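Maternal protein tudor (Drosophila melanogaster, PDB 4Q5W) is required for primordial germ cell formation and normal abdominal segmentation, may act in the piRNA pathway with Aubergine and AGO3, and is represented here by extended Tudor domain 9. Local coordinates at residues I31-L40 against V54-R65; I68-Y77 against N86-Y94. All coordinates share one frame; numbering follows the deposited sequence. Where two conformers were deposited one is given.

Contact 1 of 2, residues I31-L40 against V54-R65; sequences ICEKLNGSKL and VVQFADDLEFYR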
loop_
_atom_site.group_PDB
_atom_site.type_symbol
_atom_site.label_atom_id
_atom_site.label_comp_id
_atom_site.label_asym_id
_atom_site.label_seq_id
_atom_site.Cartn_x
_atom_site.Cartn_y
_atom_site.Cartn_z
ATOM N N ILE A 31 -2.831 1.626 -16.534
ATOM C CA ILE A 31 -3.964 0.997 -15.851
ATOM C C ILE A 31 -4.970 2.056 -15.416
ATOM O O ILE A 31 -6.165 1.941 -15.705
ATOM C CB ILE A 31 -3.514 0.138 -14.647
ATOM C CG1 ILE A 31 -2.651 -1.034 -15.123
ATOM C CG2 ILE A 31 -4.714 -0.353 -13.845
ATOM C CD1 ILE A 31 -2.034 -1.861 -13.985
ATOM N N CYS A 32 -4.471 3.097 -14.752
ATOM C CA CYS A 32 -5.308 4.208 -14.295
ATOM C C CYS A 32 -6.016 4.906 -15.446
ATOM O O CYS A 32 -7.204 5.202 -15.367
ATOM C CB CYS A 32 -4.474 5.240 -13.535
ATOM S SG CYS A 32 -3.854 4.686 -11.936
ATOM N N GLU A 33 -5.274 5.186 -16.512
ATOM C CA GLU A 33 -5.853 5.873 -17.665
ATOM C C GLU A 33 -6.965 5.035 -18.283
ATOM O O GLU A 33 -8.036 5.543 -18.607
ATOM C CB GLU A 33 -4.789 6.194 -18.717
ATOM C CG GLU A 33 -5.371 6.447 -20.092
ATOM C CD GLU A 33 -4.762 7.641 -20.788
ATOM O OE1 GLU A 33 -3.626 7.520 -21.298
ATOM O OE2 GLU A 33 -5.425 8.701 -20.830
ATOM N N LYS A 34 -6.717 3.742 -18.438
ATOM C CA LYS A 34 -7.726 2.880 -19.043
ATOM C C LYS A 34 -8.970 2.716 -18.161
ATOM O O LYS A 34 -10.106 2.759 -18.653
ATOM C CB LYS A 34 -7.117 1.528 -19.403
ATOM C CG LYS A 34 -6.243 1.584 -20.653
ATOM C CD LYS A 34 -5.485 0.278 -20.840
ATOM C CE LYS A 34 -4.728 0.261 -22.156
ATOM N NZ LYS A 34 -5.659 0.231 -23.314
ATOM N N LEU A 35 -8.768 2.538 -16.859
ATOM C CA LEU A 35 -9.907 2.394 -15.947
ATOM C C LEU A 35 -10.725 3.679 -15.802
ATOM O O LEU A 35 -11.939 3.631 -15.613
ATOM C CB LEU A 35 -9.457 1.898 -14.569
ATOM C CG LEU A 35 -9.054 0.426 -14.477
ATOM C CD1 LEU A 35 -8.590 0.103 -13.073
ATOM C CD2 LEU A 35 -10.227 -0.478 -14.886
ATOM N N ASN A 36 -10.074 4.834 -15.890
ATOM C CA ASN A 36 -10.799 6.090 -15.715
ATOM C C ASN A 36 -11.228 6.771 -17.013
ATOM O O ASN A 36 -11.755 7.885 -16.986
ATOM C CB ASN A 36 -9.976 7.056 -14.868
ATOM C CG ASN A 36 -9.830 6.582 -13.441
ATOM O OD1 ASN A 36 -10.728 6.762 -12.621
ATOM N ND2 ASN A 36 -8.699 5.962 -13.137
ATOM N N GLY A 37 -11.023 6.100 -18.144
ATOM C CA GLY A 37 -11.221 6.732 -19.437
ATOM C C GLY A 37 -12.430 6.246 -20.209
ATOM O O GLY A 37 -12.870 6.889 -21.159
ATOM N N SER A 38 -12.979 5.112 -19.791
ATOM C CA SER A 38 -14.109 4.509 -20.489
ATOM C C SER A 38 -15.170 4.057 -19.492
ATOM O O SER A 38 -14.879 3.878 -18.311
ATOM C CB SER A 38 -13.636 3.314 -21.320
ATOM O OG SER A 38 -12.630 3.705 -22.240
ATOM N N LYS A 39 -16.397 3.875 -19.971
ATOM C CA LYS A 39 -17.489 3.433 -19.110
ATOM C C LYS A 39 -17.284 1.995 -18.650
ATOM O O LYS A 39 -17.061 1.097 -19.461
ATOM C CB LYS A 39 -18.826 3.565 -19.842
ATOM C CG LYS A 39 -18.818 2.945 -21.232
ATOM C CD LYS A 39 -20.123 3.186 -21.976
ATOM C CE LYS A 39 -20.038 2.627 -23.384
ATOM N NZ LYS A 39 -18.787 3.080 -24.061
ATOM N N LEU A 40 -17.360 1.777 -17.341
ATOM C CA LEU A 40 -17.196 0.438 -16.784
ATOM C C LEU A 40 -18.562 -0.196 -16.572
ATOM O O LEU A 40 -19.557 0.511 -16.464
ATOM C CB LEU A 40 -16.457 0.515 -15.451
ATOM C CG LEU A 40 -14.991 0.932 -15.550
ATOM C CD1 LEU A 40 -14.521 1.466 -14.223
ATOM C CD2 LEU A 40 -14.135 -0.248 -15.984
ATOM N N VAL A 54 -13.565 -4.122 -10.191
ATOM C CA VAL A 54 -13.126 -2.728 -10.165
ATOM C C VAL A 54 -14.057 -1.944 -9.255
ATOM O O VAL A 54 -15.262 -2.199 -9.242
ATOM C CB VAL A 54 -13.156 -2.096 -11.581
ATOM C CG1 VAL A 54 -12.876 -0.597 -11.520
ATOM C CG2 VAL A 54 -12.132 -2.771 -12.482
ATOM N N VAL A 55 -13.522 -1.005 -8.477
ATOM C CA VAL A 55 -14.386 -0.150 -7.667
ATOM C C VAL A 55 -14.039 1.318 -7.848
ATOM O O VAL A 55 -12.939 1.649 -8.296
ATOM C CB VAL A 55 -14.292 -0.494 -6.163
ATOM C CG1 VAL A 55 -14.638 -1.958 -5.924
ATOM C CG2 VAL A 55 -12.894 -0.175 -5.626
ATOM N N GLN A 56 -14.977 2.198 -7.507
ATOM C CA GLN A 56 -14.670 3.621 -7.389
ATOM C C GLN A 56 -14.221 3.901 -5.961
ATOM O O GLN A 56 -14.880 3.485 -5.014
ATOM C CB GLN A 56 -15.890 4.482 -7.734
ATOM C CG GLN A 56 -15.609 5.989 -7.765
ATOM C CD GLN A 56 -16.751 6.786 -8.372
ATOM O OE1 GLN A 56 -17.909 6.375 -8.310
ATOM N NE2 GLN A 56 -16.427 7.926 -8.975
ATOM N N PHE A 57 -13.086 4.583 -5.813
ATOM C CA PHE A 57 -12.553 4.948 -4.498
ATOM C C PHE A 57 -13.186 6.270 -4.083
ATOM O O PHE A 57 -13.128 7.246 -4.825
ATOM C CB PHE A 57 -11.028 5.088 -4.596
ATOM C CG PHE A 57 -10.313 5.246 -3.267
ATOM C CD1 PHE A 57 -10.866 4.787 -2.086
ATOM C CD2 PHE A 57 -9.051 5.835 -3.228
ATOM C CE1 PHE A 57 -10.182 4.930 -0.878
ATOM C CE2 PHE A 57 -8.357 5.979 -2.033
ATOM C CZ PHE A 57 -8.920 5.530 -0.859
ATOM N N ALA A 58 -13.798 6.302 -2.904
ATOM C CA ALA A 58 -14.537 7.488 -2.472
ATOM C C ALA A 58 -13.623 8.704 -2.320
ATOM O O ALA A 58 -14.033 9.836 -2.593
ATOM C CB ALA A 58 -15.264 7.218 -1.168
ATOM N N ASP A 59 -12.389 8.457 -1.893
ATOM C CA ASP A 59 -11.461 9.533 -1.565
ATOM C C ASP A 59 -11.124 10.420 -2.763
ATOM O O ASP A 59 -11.003 11.642 -2.624
ATOM C CB ASP A 59 -10.176 8.971 -0.964
ATOM C CG ASP A 59 -10.399 8.297 0.374
ATOM O OD1 ASP A 59 -11.549 7.907 0.664
ATOM O OD2 ASP A 59 -9.411 8.139 1.129
ATOM N N ASP A 60 -10.966 9.815 -3.935
ATOM C CA ASP A 60 -10.606 10.592 -5.123
ATOM C C ASP A 60 -11.566 10.432 -6.298
ATOM O O ASP A 60 -11.359 11.032 -7.349
ATOM C CB ASP A 60 -9.152 10.310 -5.556
ATOM C CG ASP A 60 -8.894 8.840 -5.880
ATOM O OD1 ASP A 60 -9.859 8.095 -6.156
ATOM O OD2 ASP A 60 -7.710 8.435 -5.873
ATOM N N LEU A 61 -12.612 9.626 -6.111
ATOM C CA LEU A 61 -13.614 9.340 -7.150
ATOM C C LEU A 61 -13.076 8.636 -8.404
ATOM O O LEU A 61 -13.777 8.518 -9.406
ATOM C CB LEU A 61 -14.406 10.600 -7.540
ATOM C CG LEU A 61 -15.366 11.177 -6.498
ATOM C CD1 LEU A 61 -16.207 12.291 -7.102
ATOM C CD2 LEU A 61 -16.256 10.093 -5.921
ATOM N N GLU A 62 -11.844 8.149 -8.348
ATOM C CA GLU A 62 -11.278 7.416 -9.473
ATOM C C GLU A 62 -11.452 5.908 -9.331
ATOM O O GLU A 62 -11.797 5.406 -8.257
ATOM C CB GLU A 62 -9.796 7.762 -9.642
ATOM C CG GLU A 62 -9.557 9.195 -10.107
ATOM C CD GLU A 62 -8.087 9.505 -10.290
ATOM O OE1 GLU A 62 -7.250 8.656 -9.910
ATOM O OE2 GLU A 62 -7.770 10.598 -10.812
ATOM N N PHE A 63 -11.179 5.181 -10.414
ATOM C CA PHE A 63 -11.434 3.741 -10.452
ATOM C C PHE A 63 -10.175 2.889 -10.292
ATOM O O PHE A 63 -9.112 3.242 -10.799
ATOM C CB PHE A 63 -12.193 3.376 -11.734
ATOM C CG PHE A 63 -13.589 3.953 -11.798
ATOM C CD1 PHE A 63 -13.814 5.205 -12.354
ATOM C CD2 PHE A 63 -14.673 3.248 -11.302
ATOM C CE1 PHE A 63 -15.090 5.743 -12.410
ATOM C CE2 PHE A 63 -15.959 3.776 -11.365
ATOM C CZ PHE A 63 -16.167 5.025 -11.917
ATOM N N TYR A 64 -10.312 1.768 -9.586
ATOM C CA TYR A 64 -9.183 0.931 -9.203
ATOM C C TYR A 64 -9.478 -0.560 -9.355
ATOM O O TYR A 64 -10.599 -1.016 -9.094
ATOM C CB TYR A 64 -8.861 1.180 -7.736
ATOM C CG TYR A 64 -8.311 2.551 -7.453
ATOM C CD1 TYR A 64 -9.149 3.638 -7.274
ATOM C CD2 TYR A 64 -6.945 2.749 -7.341
ATOM C CE1 TYR A 64 -8.634 4.908 -7.010
ATOM C CE2 TYR A 64 -6.425 4.005 -7.067
ATOM C CZ TYR A 64 -7.269 5.074 -6.898
ATOM O OH TYR A 64 -6.742 6.320 -6.626
ATOM N N ARG A 65 -8.466 -1.327 -9.743
ATOM C CA ARG A 65 -8.582 -2.769 -9.688
ATOM C C ARG A 65 -8.705 -3.198 -8.237
ATOM O O ARG A 65 -7.983 -2.696 -7.373
ATOM C CB ARG A 65 -7.368 -3.445 -10.311
ATOM C CG ARG A 65 -7.218 -3.170 -11.798
ATOM C CD ARG A 65 -6.393 -4.257 -12.443
ATOM N NE ARG A 65 -5.012 -4.246 -11.963
ATOM C CZ ARG A 65 -4.131 -5.199 -12.243
ATOM N NH1 ARG A 65 -2.890 -5.120 -11.768
ATOM N NH2 ARG A 65 -4.495 -6.226 -13.001
HETATM O O HOH W 1 -6.996 5.459 -10.454
#
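Asn36 and Phe63, their CA atoms 5.8 Å apart, are the nearest CA pair between residues 31-40 and 54-65. The helical segment 31-37 passes the strand segment 63-65 at 123° between their N-to-C directions, with an axis separation of 7.7 Å. Helix 25-37, which leads from the first β-hairpin into the Tudor (SH3-like) part of this extended Tudor domain, thus lies across its first two strands, 52-56 and 63-71. The polar grip comes from Asn36. Its CG lies anti to its own carbonyl carbon (chi1 -67°), which carries the amide across to the strand: OD1 accepts from Phe63 N at 2.8 Å, a fairly straight bond (157° at the hydrogen) that arrives tilted from the carbonyl plane, while ND2 donates back to Cys32 O in the preceding turn of the helix. Bonds at both ends fix the amide flip. OD1 also sits at the edge of the Phe63 ring, near its plane. A water takes a hydrogen bond from Asn36 ND2 and donates to Glu62 OE1 and Phe63 O, tying helix to strand a second time. Leu40 CD1 lies over one face of the Phe63 ring, 3.9 Å from its centroid, a CH-π contact, and also touches Val54 CG1. Deeper in, the two methyls of Leu35 divide their work: CD2 meets Val54 CG2 at 3.8 Å, and CD1 rests 3.6 Å from Arg65 N. The Arg65 guanidinium, salt-bridged to Asp83, carries Ile31 CD1 over one face, 4.0 Å from NH1.

Contact 2 of 2, residues I68-Y77 against N86-Y94; sequences ILEVLEDDQY and NTTVVDKLY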
loop_
_atom_site.group_PDB
_atom_site.type_symbol
_atom_site.label_atom_id
_atom_site.label_comp_id
_atom_site.label_asym_id
_atom_site.label_seq_id
_atom_site.Cartn_x
_atom_site.Cartn_y
_atom_site.Cartn_z
ATOM N N ILE A 68 -12.153 -8.659 -3.564
ATOM C CA ILE A 68 -13.070 -8.704 -2.434
ATOM C C ILE A 68 -12.413 -9.361 -1.227
ATOM O O ILE A 68 -11.967 -10.508 -1.300
ATOM C CB ILE A 68 -14.358 -9.476 -2.785
ATOM C CG1 ILE A 68 -15.015 -8.886 -4.039
ATOM C CG2 ILE A 68 -15.329 -9.459 -1.615
ATOM C CD1 ILE A 68 -15.471 -7.453 -3.886
ATOM N N LEU A 69 -12.358 -8.629 -0.122
ATOM C CA LEU A 69 -11.853 -9.172 1.133
ATOM C C LEU A 69 -12.983 -9.749 1.984
ATOM O O LEU A 69 -12.862 -10.847 2.534
ATOM C CB LEU A 69 -11.120 -8.092 1.920
ATOM C CG LEU A 69 -9.813 -7.607 1.286
ATOM C CD1 LEU A 69 -9.219 -6.475 2.092
ATOM C CD2 LEU A 69 -8.832 -8.770 1.180
ATOM N N GLU A 70 -14.079 -9.001 2.098
ATOM C CA GLU A 70 -15.206 -9.426 2.915
ATOM C C GLU A 70 -16.542 -9.048 2.282
ATOM O O GLU A 70 -16.695 -7.957 1.733
ATOM C CB GLU A 70 -15.100 -8.817 4.316
ATOM C CG GLU A 70 -16.104 -9.360 5.319
ATOM C CD GLU A 70 -15.892 -8.804 6.714
ATOM O OE1 GLU A 70 -14.956 -8.000 6.900
ATOM O OE2 GLU A 70 -16.666 -9.168 7.623
ATOM N N VAL A 71 -17.495 -9.968 2.351
ATOM C CA VAL A 71 -18.858 -9.700 1.923
ATOM C C VAL A 71 -19.599 -9.216 3.165
ATOM O O VAL A 71 -19.797 -9.975 4.117
ATOM C CB VAL A 71 -19.515 -10.961 1.336
ATOM C CG1 VAL A 71 -20.953 -10.682 0.925
ATOM C CG2 VAL A 71 -18.712 -11.447 0.135
ATOM N N LEU A 72 -19.978 -7.942 3.165
ATOM C CA LEU A 72 -20.579 -7.319 4.342
ATOM C C LEU A 72 -22.098 -7.301 4.266
ATOM O O LEU A 72 -22.686 -7.640 3.240
ATOM C CB LEU A 72 -20.061 -5.889 4.500
ATOM C CG LEU A 72 -18.553 -5.758 4.691
ATOM C CD1 LEU A 72 -18.133 -4.304 4.640
ATOM C CD2 LEU A 72 -18.145 -6.390 6.007
ATOM N N GLU A 73 -22.732 -6.899 5.362
ATOM C CA GLU A 73 -24.174 -6.708 5.372
ATOM C C GLU A 73 -24.539 -5.467 4.564
ATOM O O GLU A 73 -23.666 -4.667 4.222
ATOM C CB GLU A 73 -24.689 -6.582 6.809
ATOM C CG GLU A 73 -24.427 -7.810 7.676
ATOM C CD GLU A 73 -25.214 -9.041 7.233
ATOM O OE1 GLU A 73 -26.175 -8.898 6.442
ATOM O OE2 GLU A 73 -24.871 -10.157 7.682
ATOM N N ASP A 74 -25.827 -5.322 4.258
ATOM C CA ASP A 74 -26.343 -4.178 3.504
ATOM C C ASP A 74 -25.722 -4.055 2.113
ATOM O O ASP A 74 -25.594 -2.955 1.569
ATOM C CB ASP A 74 -26.178 -2.874 4.295
ATOM C CG ASP A 74 -27.157 -2.762 5.448
ATOM O OD1 ASP A 74 -26.855 -3.279 6.545
ATOM O OD2 ASP A 74 -28.230 -2.152 5.257
ATOM N N ASP A 75 -25.347 -5.197 1.548
ATOM C CA ASP A 75 -24.770 -5.255 0.209
ATOM C C ASP A 75 -23.518 -4.393 0.048
ATOM O O ASP A 75 -23.298 -3.788 -1.002
ATOM C CB ASP A 75 -25.815 -4.898 -0.848
ATOM C CG ASP A 75 -26.788 -6.031 -1.103
ATOM O OD1 ASP A 75 -27.045 -6.814 -0.162
ATOM O OD2 ASP A 75 -27.285 -6.144 -2.244
ATOM N N GLN A 76 -22.708 -4.341 1.096
ATOM C CA GLN A 76 -21.420 -3.660 1.014
ATOM C C GLN A 76 -20.293 -4.679 0.948
ATOM O O GLN A 76 -20.485 -5.848 1.278
ATOM C CB GLN A 76 -21.236 -2.723 2.206
ATOM C CG GLN A 76 -22.193 -1.543 2.201
ATOM C CD GLN A 76 -21.741 -0.427 3.116
ATOM O OE1 GLN A 76 -21.458 -0.650 4.293
ATOM N NE2 GLN A 76 -21.656 0.783 2.577
ATOM N N TYR A 77 -19.119 -4.232 0.513
ATOM C CA TYR A 77 -17.947 -5.095 0.434
ATOM C C TYR A 77 -16.740 -4.349 0.962
ATOM O O TYR A 77 -16.575 -3.168 0.674
ATOM C CB TYR A 77 -17.651 -5.467 -1.020
ATOM C CG TYR A 77 -18.772 -6.173 -1.744
ATOM C CD1 TYR A 77 -18.760 -7.552 -1.895
ATOM C CD2 TYR A 77 -19.824 -5.460 -2.304
ATOM C CE1 TYR A 77 -19.769 -8.203 -2.567
ATOM C CE2 TYR A 77 -20.850 -6.108 -2.978
ATOM C CZ TYR A 77 -20.812 -7.481 -3.106
ATOM O OH TYR A 77 -21.805 -8.145 -3.781
ATOM N N ASN A 86 -4.077 -0.469 -0.033
ATOM C CA ASN A 86 -5.048 0.020 0.937
ATOM C C ASN A 86 -6.407 -0.632 0.746
ATOM O O ASN A 86 -6.685 -1.202 -0.312
ATOM C CB ASN A 86 -5.167 1.551 0.916
ATOM C CG ASN A 86 -5.568 2.093 -0.439
ATOM O OD1 ASN A 86 -4.920 1.810 -1.443
ATOM N ND2 ASN A 86 -6.649 2.869 -0.474
ATOM N N THR A 87 -7.235 -0.568 1.782
ATOM C CA THR A 87 -8.562 -1.167 1.732
ATOM C C THR A 87 -9.640 -0.099 1.862
ATOM O O THR A 87 -9.385 1.018 2.311
ATOM C CB THR A 87 -8.765 -2.225 2.837
ATOM O OG1 THR A 87 -8.835 -1.594 4.123
ATOM C CG2 THR A 87 -7.647 -3.250 2.824
ATOM N N THR A 88 -10.861 -0.452 1.481
ATOM C CA THR A 88 -11.961 0.488 1.572
ATOM C C THR A 88 -13.265 -0.272 1.453
ATOM O O THR A 88 -13.272 -1.453 1.088
ATOM C CB THR A 88 -11.866 1.580 0.480
ATOM O OG1 THR A 88 -12.854 2.587 0.715
ATOM C CG2 THR A 88 -12.063 0.991 -0.896
ATOM N N VAL A 89 -14.363 0.402 1.767
ATOM C CA VAL A 89 -15.678 -0.226 1.736
ATOM C C VAL A 89 -16.540 0.453 0.694
ATOM O O VAL A 89 -16.696 1.679 0.705
ATOM C CB VAL A 89 -16.375 -0.149 3.102
ATOM C CG1 VAL A 89 -17.832 -0.561 2.984
ATOM C CG2 VAL A 89 -15.645 -1.021 4.109
ATOM N N VAL A 90 -17.090 -0.350 -0.213
ATOM C CA VAL A 90 -17.887 0.165 -1.315
ATOM C C VAL A 90 -19.245 -0.529 -1.342
ATOM O O VAL A 90 -19.440 -1.571 -0.703
ATOM C CB VAL A 90 -17.178 -0.060 -2.661
ATOM C CG1 VAL A 90 -15.774 0.546 -2.633
ATOM C CG2 VAL A 90 -17.098 -1.541 -2.962
ATOM N N ASP A 91 -20.190 0.048 -2.073
ATOM C CA ASP A 91 -21.499 -0.571 -2.202
ATOM C C ASP A 91 -21.833 -0.893 -3.652
ATOM O O ASP A 91 -22.949 -1.303 -3.960
ATOM C CB ASP A 91 -22.596 0.292 -1.561
ATOM C CG ASP A 91 -22.778 1.627 -2.252
ATOM O OD1 ASP A 91 -21.972 1.958 -3.145
ATOM O OD2 ASP A 91 -23.735 2.351 -1.893
ATOM N N LYS A 92 -20.854 -0.714 -4.528
ATOM C CA LYS A 92 -21.028 -0.996 -5.949
ATOM C C LYS A 92 -19.748 -1.559 -6.555
ATOM O O LYS A 92 -18.653 -1.061 -6.301
ATOM C CB LYS A 92 -21.442 0.269 -6.698
ATOM C CG LYS A 92 -21.741 0.041 -8.166
ATOM C CD LYS A 92 -22.178 1.332 -8.831
ATOM C CE LYS A 92 -22.590 1.107 -10.274
ATOM N NZ LYS A 92 -22.977 2.380 -10.933
ATOM N N LEU A 93 -19.897 -2.598 -7.368
ATOM C CA LEU A 93 -18.762 -3.262 -7.991
ATOM C C LEU A 93 -18.911 -3.208 -9.500
ATOM O O LEU A 93 -20.032 -3.268 -10.020
ATOM C CB LEU A 93 -18.710 -4.727 -7.561
ATOM C CG LEU A 93 -18.589 -4.999 -6.062
ATOM C CD1 LEU A 93 -18.603 -6.489 -5.804
ATOM C CD2 LEU A 93 -17.328 -4.353 -5.481
ATOM N N TYR A 94 -17.784 -3.108 -10.194
ATOM C CA TYR A 94 -17.777 -3.150 -11.651
ATOM C C TYR A 94 -16.961 -4.355 -12.106
ATOM O O TYR A 94 -16.090 -4.838 -11.372
ATOM C CB TYR A 94 -17.174 -1.867 -12.237
ATOM C CG TYR A 94 -17.888 -0.601 -11.840
ATOM C CD1 TYR A 94 -17.568 0.054 -10.654
ATOM C CD2 TYR A 94 -18.871 -0.049 -12.655
ATOM C CE1 TYR A 94 -18.210 1.216 -10.289
ATOM C CE2 TYR A 94 -19.523 1.114 -12.297
ATOM C CZ TYR A 94 -19.188 1.738 -11.111
ATOM O OH TYR A 94 -19.832 2.888 -10.750
HETATM O O HOH W 2 -24.106 -3.801 -3.474
#
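Tyr77 and Leu93 both hold CG anti to the carbonyl carbon (chi1 -58° and -59°), and their side chains cross at about a right angle. This sets Leu93 CD1 almost exactly above the middle of the Tyr77 ring, 3.6 Å from its centroid and 11° off the normal, a well-centred CH-π contact. The same methyl meets Ile68 CD1 tip to tip at 3.8 Å, while at the far end of the ring Tyr77 OH is hydrogen-bonded to Ala47 N. With an alanine in place of Tyr77, Leu93 would probably lose the aromatic surface under its methyl, leaving a gap beside Ile68, and Ala47 N would lose its hydroxyl partner. The backbones pair through Tyr77 N to Val90 O (2.9 Å) and Val90 N to Tyr77 O (3.0 Å), an antiparallel hydrogen-bonded pair. Beyond it, the Val89 side chain is flanked by Leu72 and by the Gln76 amide, and a water donates to both Asp75 O and Asp91 O, extending the link past the strand end. Leu69 and Glu70, opposite Lys78, form a classic β bulge, and Leu69 CD1 reaches Thr87 CG2. The contact joins the last three strands, 63-71, 77-81 and 87-90, of the four-stranded antiparallel meander of the Tudor fold.

In the fold
Contact 1 and contact 2 have centres about 15 Å apart and share strand 63-71, the helix meeting its start and the 87-94 region its later part. Strand 52-56 and the chain after strand 87-90 connect them directly: Val54 O and Tyr94 N lie 2.8 Å apart, a probable hydrogen bond, Val55 CG1 packs on Leu93 CD2 at 3.6 Å, and the Phe63 and Tyr94 rings meet edge-to-face. Further along, Phe57 CZ approaches Asn86 ND2 at 3.5 Å, and Tyr64 meets Tyr84. Phe57, Tyr64, Tyr84 and Asn86 probably correspond to the symmetric-dimethylarginine cage of related extended Tudor domains, with Leu81 apparently where some have a further aromatic residue, so both contacts probably border that site.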